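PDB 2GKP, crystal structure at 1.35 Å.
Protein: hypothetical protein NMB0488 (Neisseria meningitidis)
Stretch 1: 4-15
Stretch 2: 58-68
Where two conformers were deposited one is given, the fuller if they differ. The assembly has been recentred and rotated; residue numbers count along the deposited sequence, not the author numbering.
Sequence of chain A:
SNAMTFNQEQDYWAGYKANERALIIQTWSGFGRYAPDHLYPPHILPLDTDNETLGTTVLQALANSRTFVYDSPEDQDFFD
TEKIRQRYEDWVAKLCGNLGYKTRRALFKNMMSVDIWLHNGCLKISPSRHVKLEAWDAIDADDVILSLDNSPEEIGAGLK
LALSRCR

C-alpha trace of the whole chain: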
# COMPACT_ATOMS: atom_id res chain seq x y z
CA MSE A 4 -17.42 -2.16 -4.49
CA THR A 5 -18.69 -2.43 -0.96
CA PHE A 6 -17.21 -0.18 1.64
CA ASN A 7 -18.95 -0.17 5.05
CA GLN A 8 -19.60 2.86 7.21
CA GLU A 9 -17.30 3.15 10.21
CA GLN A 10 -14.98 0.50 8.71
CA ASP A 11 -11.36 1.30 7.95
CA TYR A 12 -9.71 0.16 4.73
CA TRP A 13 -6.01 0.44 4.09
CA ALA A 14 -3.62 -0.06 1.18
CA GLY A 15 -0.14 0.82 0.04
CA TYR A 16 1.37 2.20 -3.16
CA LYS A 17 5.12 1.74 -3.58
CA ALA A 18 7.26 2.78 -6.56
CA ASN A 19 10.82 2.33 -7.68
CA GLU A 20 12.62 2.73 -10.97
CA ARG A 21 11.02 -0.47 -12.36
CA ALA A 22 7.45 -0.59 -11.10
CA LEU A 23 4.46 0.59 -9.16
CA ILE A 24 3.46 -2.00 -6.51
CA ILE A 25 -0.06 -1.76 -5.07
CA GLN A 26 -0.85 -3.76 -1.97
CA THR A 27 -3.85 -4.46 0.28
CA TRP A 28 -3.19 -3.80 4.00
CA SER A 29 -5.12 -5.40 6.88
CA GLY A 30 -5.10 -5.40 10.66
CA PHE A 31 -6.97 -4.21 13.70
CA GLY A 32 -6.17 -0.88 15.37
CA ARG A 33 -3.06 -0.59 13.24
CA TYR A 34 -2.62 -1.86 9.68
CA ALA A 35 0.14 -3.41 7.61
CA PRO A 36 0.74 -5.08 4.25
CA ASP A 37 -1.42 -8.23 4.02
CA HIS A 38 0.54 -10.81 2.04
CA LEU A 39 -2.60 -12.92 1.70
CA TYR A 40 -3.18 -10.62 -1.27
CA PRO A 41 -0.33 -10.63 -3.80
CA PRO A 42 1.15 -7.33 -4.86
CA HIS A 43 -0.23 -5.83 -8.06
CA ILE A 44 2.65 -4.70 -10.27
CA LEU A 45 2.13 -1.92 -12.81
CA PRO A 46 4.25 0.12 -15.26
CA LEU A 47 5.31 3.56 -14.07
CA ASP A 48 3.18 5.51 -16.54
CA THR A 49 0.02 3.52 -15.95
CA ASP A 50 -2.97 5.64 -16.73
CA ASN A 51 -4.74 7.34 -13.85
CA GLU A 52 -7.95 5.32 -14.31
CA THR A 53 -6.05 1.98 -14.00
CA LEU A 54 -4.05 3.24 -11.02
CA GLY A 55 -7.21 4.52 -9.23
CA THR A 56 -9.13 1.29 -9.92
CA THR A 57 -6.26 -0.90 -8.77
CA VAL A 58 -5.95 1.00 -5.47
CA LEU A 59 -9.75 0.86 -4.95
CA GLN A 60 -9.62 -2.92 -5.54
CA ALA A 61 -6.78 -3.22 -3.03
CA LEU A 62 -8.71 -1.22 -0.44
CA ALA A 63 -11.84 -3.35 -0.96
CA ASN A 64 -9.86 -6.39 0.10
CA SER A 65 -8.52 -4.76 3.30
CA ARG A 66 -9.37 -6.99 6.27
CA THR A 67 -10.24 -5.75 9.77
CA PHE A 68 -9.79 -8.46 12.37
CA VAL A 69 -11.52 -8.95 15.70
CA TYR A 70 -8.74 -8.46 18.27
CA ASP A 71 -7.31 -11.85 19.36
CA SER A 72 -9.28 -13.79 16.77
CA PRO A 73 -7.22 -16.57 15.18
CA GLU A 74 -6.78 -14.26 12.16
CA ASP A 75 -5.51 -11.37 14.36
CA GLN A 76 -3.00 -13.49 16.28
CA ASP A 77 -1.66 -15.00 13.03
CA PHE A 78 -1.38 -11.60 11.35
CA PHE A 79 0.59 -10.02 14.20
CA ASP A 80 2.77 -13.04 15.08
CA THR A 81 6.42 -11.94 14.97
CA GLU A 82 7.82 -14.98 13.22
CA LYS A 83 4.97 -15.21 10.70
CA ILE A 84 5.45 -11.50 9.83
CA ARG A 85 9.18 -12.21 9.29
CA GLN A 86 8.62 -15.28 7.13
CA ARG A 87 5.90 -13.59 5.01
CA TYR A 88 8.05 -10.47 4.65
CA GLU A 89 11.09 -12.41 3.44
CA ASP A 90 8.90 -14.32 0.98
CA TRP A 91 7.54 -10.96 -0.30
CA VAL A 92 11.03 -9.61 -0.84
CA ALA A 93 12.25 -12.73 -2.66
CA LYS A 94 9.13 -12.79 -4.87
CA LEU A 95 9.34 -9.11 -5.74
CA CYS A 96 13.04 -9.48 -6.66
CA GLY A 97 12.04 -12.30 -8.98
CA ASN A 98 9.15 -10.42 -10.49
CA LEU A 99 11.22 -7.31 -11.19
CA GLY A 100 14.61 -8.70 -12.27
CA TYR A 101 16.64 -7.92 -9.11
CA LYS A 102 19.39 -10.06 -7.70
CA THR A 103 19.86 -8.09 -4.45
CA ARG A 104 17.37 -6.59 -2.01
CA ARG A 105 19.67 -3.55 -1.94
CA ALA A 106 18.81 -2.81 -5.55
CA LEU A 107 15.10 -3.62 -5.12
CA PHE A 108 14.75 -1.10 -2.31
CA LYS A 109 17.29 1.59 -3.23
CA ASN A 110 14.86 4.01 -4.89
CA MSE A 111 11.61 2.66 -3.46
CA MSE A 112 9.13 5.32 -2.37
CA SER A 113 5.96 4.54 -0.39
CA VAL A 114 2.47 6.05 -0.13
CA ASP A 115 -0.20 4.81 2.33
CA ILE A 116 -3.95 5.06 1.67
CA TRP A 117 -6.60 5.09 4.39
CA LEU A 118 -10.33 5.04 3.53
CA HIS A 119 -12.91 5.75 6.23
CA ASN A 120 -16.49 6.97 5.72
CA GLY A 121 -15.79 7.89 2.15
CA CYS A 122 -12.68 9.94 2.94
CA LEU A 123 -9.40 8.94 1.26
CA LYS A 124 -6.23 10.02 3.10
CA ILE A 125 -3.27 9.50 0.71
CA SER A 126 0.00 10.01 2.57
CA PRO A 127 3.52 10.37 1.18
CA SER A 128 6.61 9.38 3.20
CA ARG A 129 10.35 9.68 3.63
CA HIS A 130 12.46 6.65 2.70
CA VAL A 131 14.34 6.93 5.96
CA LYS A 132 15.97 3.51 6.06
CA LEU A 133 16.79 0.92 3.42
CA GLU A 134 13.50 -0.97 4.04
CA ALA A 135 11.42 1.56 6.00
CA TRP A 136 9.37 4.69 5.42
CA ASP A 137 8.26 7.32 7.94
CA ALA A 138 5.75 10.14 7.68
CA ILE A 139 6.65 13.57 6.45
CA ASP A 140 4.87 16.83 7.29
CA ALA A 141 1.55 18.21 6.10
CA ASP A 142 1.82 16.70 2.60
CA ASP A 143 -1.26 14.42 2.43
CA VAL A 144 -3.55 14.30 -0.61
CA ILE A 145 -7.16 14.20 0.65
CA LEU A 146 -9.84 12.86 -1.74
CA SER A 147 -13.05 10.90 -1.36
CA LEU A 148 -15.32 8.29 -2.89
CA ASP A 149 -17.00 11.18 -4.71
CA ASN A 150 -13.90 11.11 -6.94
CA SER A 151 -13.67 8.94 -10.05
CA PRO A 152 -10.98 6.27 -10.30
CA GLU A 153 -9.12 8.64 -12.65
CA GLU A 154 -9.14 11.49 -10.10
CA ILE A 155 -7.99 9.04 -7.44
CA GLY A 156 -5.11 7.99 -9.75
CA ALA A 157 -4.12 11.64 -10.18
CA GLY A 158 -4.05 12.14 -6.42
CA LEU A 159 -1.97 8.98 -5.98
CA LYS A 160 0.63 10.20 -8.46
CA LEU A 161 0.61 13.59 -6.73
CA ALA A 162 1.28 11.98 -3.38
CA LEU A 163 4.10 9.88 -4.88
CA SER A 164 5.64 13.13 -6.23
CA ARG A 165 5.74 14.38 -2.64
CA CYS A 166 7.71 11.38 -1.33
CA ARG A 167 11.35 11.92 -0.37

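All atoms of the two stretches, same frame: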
# COMPACT_ATOMS: atom_id res chain seq x y z
N MSE A 4 -18.00 -1.45 -5.68
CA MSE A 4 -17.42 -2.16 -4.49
C MSE A 4 -18.07 -1.73 -3.20
O MSE A 4 -18.62 -0.64 -3.08
CB MSE A 4 -15.90 -1.99 -4.41
CG MSE A 4 -15.31 -0.94 -5.33
SE MSE A 4 -13.42 -1.28 -5.71
CE MSE A 4 -13.47 -3.21 -5.99
N THR A 5 -18.00 -2.62 -2.21
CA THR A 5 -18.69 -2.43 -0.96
C THR A 5 -17.68 -1.95 0.06
O THR A 5 -16.71 -2.65 0.38
CB THR A 5 -19.41 -3.70 -0.48
OG1 THR A 5 -20.27 -4.15 -1.52
CG2 THR A 5 -20.25 -3.45 0.77
N PHE A 6 -17.90 -0.73 0.50
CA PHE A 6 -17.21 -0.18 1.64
C PHE A 6 -18.27 0.12 2.71
O PHE A 6 -19.30 0.72 2.40
CB PHE A 6 -16.47 1.10 1.23
CG PHE A 6 -15.35 0.86 0.23
CD1 PHE A 6 -14.25 0.08 0.58
CD2 PHE A 6 -15.42 1.41 -1.05
CE1 PHE A 6 -13.20 -0.11 -0.33
CE2 PHE A 6 -14.38 1.21 -1.98
CZ PHE A 6 -13.28 0.43 -1.60
N ASN A 7 -18.03 -0.35 3.93
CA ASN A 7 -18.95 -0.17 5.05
C ASN A 7 -18.68 1.09 5.85
O ASN A 7 -17.52 1.49 6.03
CB ASN A 7 -18.87 -1.36 5.99
CG ASN A 7 -19.26 -2.65 5.32
OD1 ASN A 7 -20.24 -2.71 4.58
ND2 ASN A 7 -18.51 -3.71 5.59
N GLN A 8 -19.74 1.70 6.35
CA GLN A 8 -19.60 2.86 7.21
C GLN A 8 -18.94 2.46 8.51
O GLN A 8 -19.16 1.37 9.05
CB GLN A 8 -20.97 3.52 7.42
CG GLN A 8 -20.93 5.05 7.27
CD GLN A 8 -20.42 5.59 5.90
OE1 GLN A 8 -20.38 6.81 5.69
NE2 GLN A 8 -20.02 4.70 4.99
N GLU A 9 -18.08 3.35 9.00
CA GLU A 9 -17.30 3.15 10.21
C GLU A 9 -16.14 2.17 10.06
O GLU A 9 -15.28 2.12 10.95
CB GLU A 9 -18.17 2.78 11.43
CG GLU A 9 -19.29 3.79 11.75
CD GLU A 9 -18.83 5.25 11.80
OE1 GLU A 9 -17.77 5.56 12.40
OE2 GLU A 9 -19.55 6.11 11.24
N GLN A 10 -16.08 1.45 8.93
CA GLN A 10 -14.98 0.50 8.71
C GLN A 10 -13.79 1.19 8.04
O GLN A 10 -13.95 2.05 7.17
CB GLN A 10 -15.44 -0.70 7.86
CG GLN A 10 -14.51 -1.91 7.87
CD GLN A 10 -15.15 -3.13 7.22
OE1 GLN A 10 -16.39 -3.34 7.30
NE2 GLN A 10 -14.32 -3.94 6.59
N ASP A 11 -12.62 0.82 8.51
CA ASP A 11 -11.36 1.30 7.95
C ASP A 11 -10.83 0.37 6.88
O ASP A 11 -10.81 -0.84 7.09
CB ASP A 11 -10.31 1.41 9.06
CG ASP A 11 -10.74 2.39 10.13
OD1 ASP A 11 -10.85 3.60 9.81
OD2 ASP A 11 -10.98 1.93 11.27
N TYR A 12 -10.37 0.94 5.77
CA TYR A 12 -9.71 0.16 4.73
C TYR A 12 -8.37 0.79 4.47
O TYR A 12 -8.28 2.02 4.35
CB TYR A 12 -10.56 0.14 3.44
CG TYR A 12 -11.97 -0.36 3.65
CD1 TYR A 12 -12.28 -1.68 3.38
CD2 TYR A 12 -12.96 0.46 4.16
CE1 TYR A 12 -13.58 -2.19 3.59
CE2 TYR A 12 -14.26 -0.02 4.37
CZ TYR A 12 -14.54 -1.34 4.08
OH TYR A 12 -15.82 -1.84 4.27
N TRP A 13 -7.35 -0.05 4.32
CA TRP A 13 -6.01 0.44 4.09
C TRP A 13 -5.32 -0.26 2.92
O TRP A 13 -5.58 -1.45 2.63
CB TRP A 13 -5.16 0.22 5.35
CG TRP A 13 -5.43 1.16 6.48
CD1 TRP A 13 -6.42 1.06 7.41
CD2 TRP A 13 -4.61 2.27 6.87
NE1 TRP A 13 -6.28 2.06 8.35
CE2 TRP A 13 -5.20 2.84 8.02
CE3 TRP A 13 -3.47 2.88 6.33
CZ2 TRP A 13 -4.65 3.95 8.67
CZ3 TRP A 13 -2.93 3.99 6.97
CH2 TRP A 13 -3.52 4.51 8.14
N ALA A 14 -4.40 0.48 2.28
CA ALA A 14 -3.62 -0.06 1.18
C ALA A 14 -2.34 0.71 1.05
O ALA A 14 -2.18 1.78 1.63
CB ALA A 14 -4.40 -0.01 -0.19
N GLY A 15 -1.40 0.15 0.29
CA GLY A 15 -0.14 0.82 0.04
C GLY A 15 0.18 0.91 -1.45
O GLY A 15 -0.28 0.08 -2.24
N VAL A 58 -6.01 0.66 -6.90
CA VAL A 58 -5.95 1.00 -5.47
C VAL A 58 -7.32 0.80 -4.82
O VAL A 58 -7.42 0.23 -3.70
CB VAL A 58 -5.37 2.41 -5.24
CG1 VAL A 58 -5.57 2.87 -3.80
CG2 VAL A 58 -3.88 2.36 -5.55
N LEU A 59 -8.40 1.18 -5.51
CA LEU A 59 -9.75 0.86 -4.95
C LEU A 59 -9.97 -0.64 -4.75
O LEU A 59 -10.56 -1.07 -3.72
CB LEU A 59 -10.87 1.46 -5.82
CG LEU A 59 -10.95 2.98 -5.77
CD1 LEU A 59 -11.81 3.49 -6.94
CD2 LEU A 59 -11.53 3.48 -4.43
N GLN A 60 -9.49 -1.48 -5.69
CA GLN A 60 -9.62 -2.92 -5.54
C GLN A 60 -8.81 -3.39 -4.32
O GLN A 60 -9.20 -4.26 -3.55
CB GLN A 60 -9.14 -3.63 -6.82
CG GLN A 60 -10.10 -3.41 -8.01
CD GLN A 60 -9.56 -3.82 -9.39
OE1 GLN A 60 -8.35 -3.99 -9.62
NE2 GLN A 60 -10.50 -4.00 -10.32
N ALA A 61 -7.61 -2.84 -4.17
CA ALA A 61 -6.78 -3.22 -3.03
C ALA A 61 -7.43 -2.84 -1.70
O ALA A 61 -7.43 -3.63 -0.75
CB ALA A 61 -5.37 -2.58 -3.13
N LEU A 62 -8.01 -1.64 -1.64
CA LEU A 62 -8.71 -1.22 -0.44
C LEU A 62 -9.90 -2.12 -0.15
O LEU A 62 -10.14 -2.43 1.01
CB LEU A 62 -9.18 0.22 -0.58
CG LEU A 62 -8.13 1.35 -0.52
CD1 LEU A 62 -8.64 2.64 -1.11
CD2 LEU A 62 -7.71 1.57 0.90
N ALA A 63 -10.63 -2.53 -1.18
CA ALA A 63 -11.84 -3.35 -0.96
C ALA A 63 -11.51 -4.66 -0.29
O ALA A 63 -12.36 -5.26 0.41
CB ALA A 63 -12.57 -3.56 -2.24
N ASN A 64 -10.29 -5.14 -0.51
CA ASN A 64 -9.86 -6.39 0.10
C ASN A 64 -9.24 -6.24 1.51
O ASN A 64 -8.90 -7.23 2.14
CB ASN A 64 -8.84 -7.12 -0.79
CG ASN A 64 -9.48 -7.77 -1.97
OD1 ASN A 64 -10.63 -8.19 -1.90
ND2 ASN A 64 -8.75 -7.90 -3.06
N SER A 65 -9.11 -5.00 1.98
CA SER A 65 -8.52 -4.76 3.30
C SER A 65 -9.32 -5.42 4.42
O SER A 65 -10.52 -5.13 4.57
CB SER A 65 -8.42 -3.25 3.51
OG SER A 65 -7.93 -2.93 4.82
N ARG A 66 -8.65 -6.25 5.23
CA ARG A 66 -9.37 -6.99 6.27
C ARG A 66 -9.21 -6.27 7.62
O ARG A 66 -8.11 -5.79 7.97
CB ARG A 66 -8.86 -8.43 6.39
CG ARG A 66 -9.10 -9.27 5.17
CD ARG A 66 -8.61 -10.73 5.38
NE ARG A 66 -7.16 -10.91 5.50
CZ ARG A 66 -6.56 -11.96 6.06
NH1 ARG A 66 -7.27 -12.95 6.61
NH2 ARG A 66 -5.24 -12.06 6.10
N THR A 67 -10.31 -6.20 8.37
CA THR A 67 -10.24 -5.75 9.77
C THR A 67 -10.56 -6.94 10.64
O THR A 67 -11.64 -7.55 10.51
CB THR A 67 -11.26 -4.62 10.04
OG1 THR A 67 -10.90 -3.46 9.28
CG2 THR A 67 -11.28 -4.24 11.53
N PHE A 68 -9.60 -7.30 11.47
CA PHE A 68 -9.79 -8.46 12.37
C PHE A 68 -10.52 -8.07 13.64
O PHE A 68 -10.55 -6.91 13.99
CB PHE A 68 -8.45 -9.12 12.72
CG PHE A 68 -7.60 -9.37 11.52
CD1 PHE A 68 -8.09 -10.16 10.48
CD2 PHE A 68 -6.33 -8.81 11.41
CE1 PHE A 68 -7.33 -10.38 9.36
CE2 PHE A 68 -5.58 -9.02 10.28
CZ PHE A 68 -6.07 -9.80 9.25
O HOH W 1 -15.09 -4.75 0.57
O HOH W 2 -11.43 -3.40 6.63
O HOH W 3 -12.27 -1.31 10.48

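L62 is central to the apolar contact: its CA-to-CB bond points sideways, but the m,t rotamer carries CD2 to the strand running through Y12–G15, 3.8 Å from A14 CB, 4.1 Å from Y12 CB and 3.6 Å from W13 C. A14 and A61 point toward each other's stretch and meet CB to CB at 4.0 Å; two methyl side chains allow the backbones to come close here. W13, whose CB points away, contributes mainly backbone. Strand and helix cross at 129°, with 7.0 Å between axes at closest approach, and the two stretches together bury 643 Å².

Beside this centre, F6 leaves sideways (chi1 m), but its ring end comes to the helix against L59, L62 and A63. Its CE1 lies 3.6 Å from A63 CA and 4.0 Å from L62 CB, while the carbonyl oxygen of L59 meets the ring edge, 3.8 Å from CZ. Selenomethionine M4 extends this patch at a more exposed position, its SE 3.7 Å from L59 CB and its CE 3.9 Å from A63 CB; the small A63 thus accommodates both neighbours.

Beyond the helix, S65 provides the one direct hydrogen bond between the stretches. With chi1 t, its buried OG accepts from W13 N (3.0 Å, 169°), satisfying a strand amide. Y12 packs beside it, CD1 3.3 Å from L62 O, and its OH accepts from N7 N at 2.7 Å, tying the strand to the type II turn N7-Q10.

The polar edge is bridged by water. Water 2 donates to D11 O (2.7 Å) and S65 O (2.8 Å) and accepts from Q10 NE2 (2.9 Å) and T67 OG1 (2.7 Å). Water 3 accepts from D11 N (2.9 Å) and donates to T67 OG1 (2.8 Å), so the threonine hydroxyl serves both waters. Between T5 and A63, water 1 donates to T5 O (2.7 Å) and A63 O (2.8 Å), linking the two backbones.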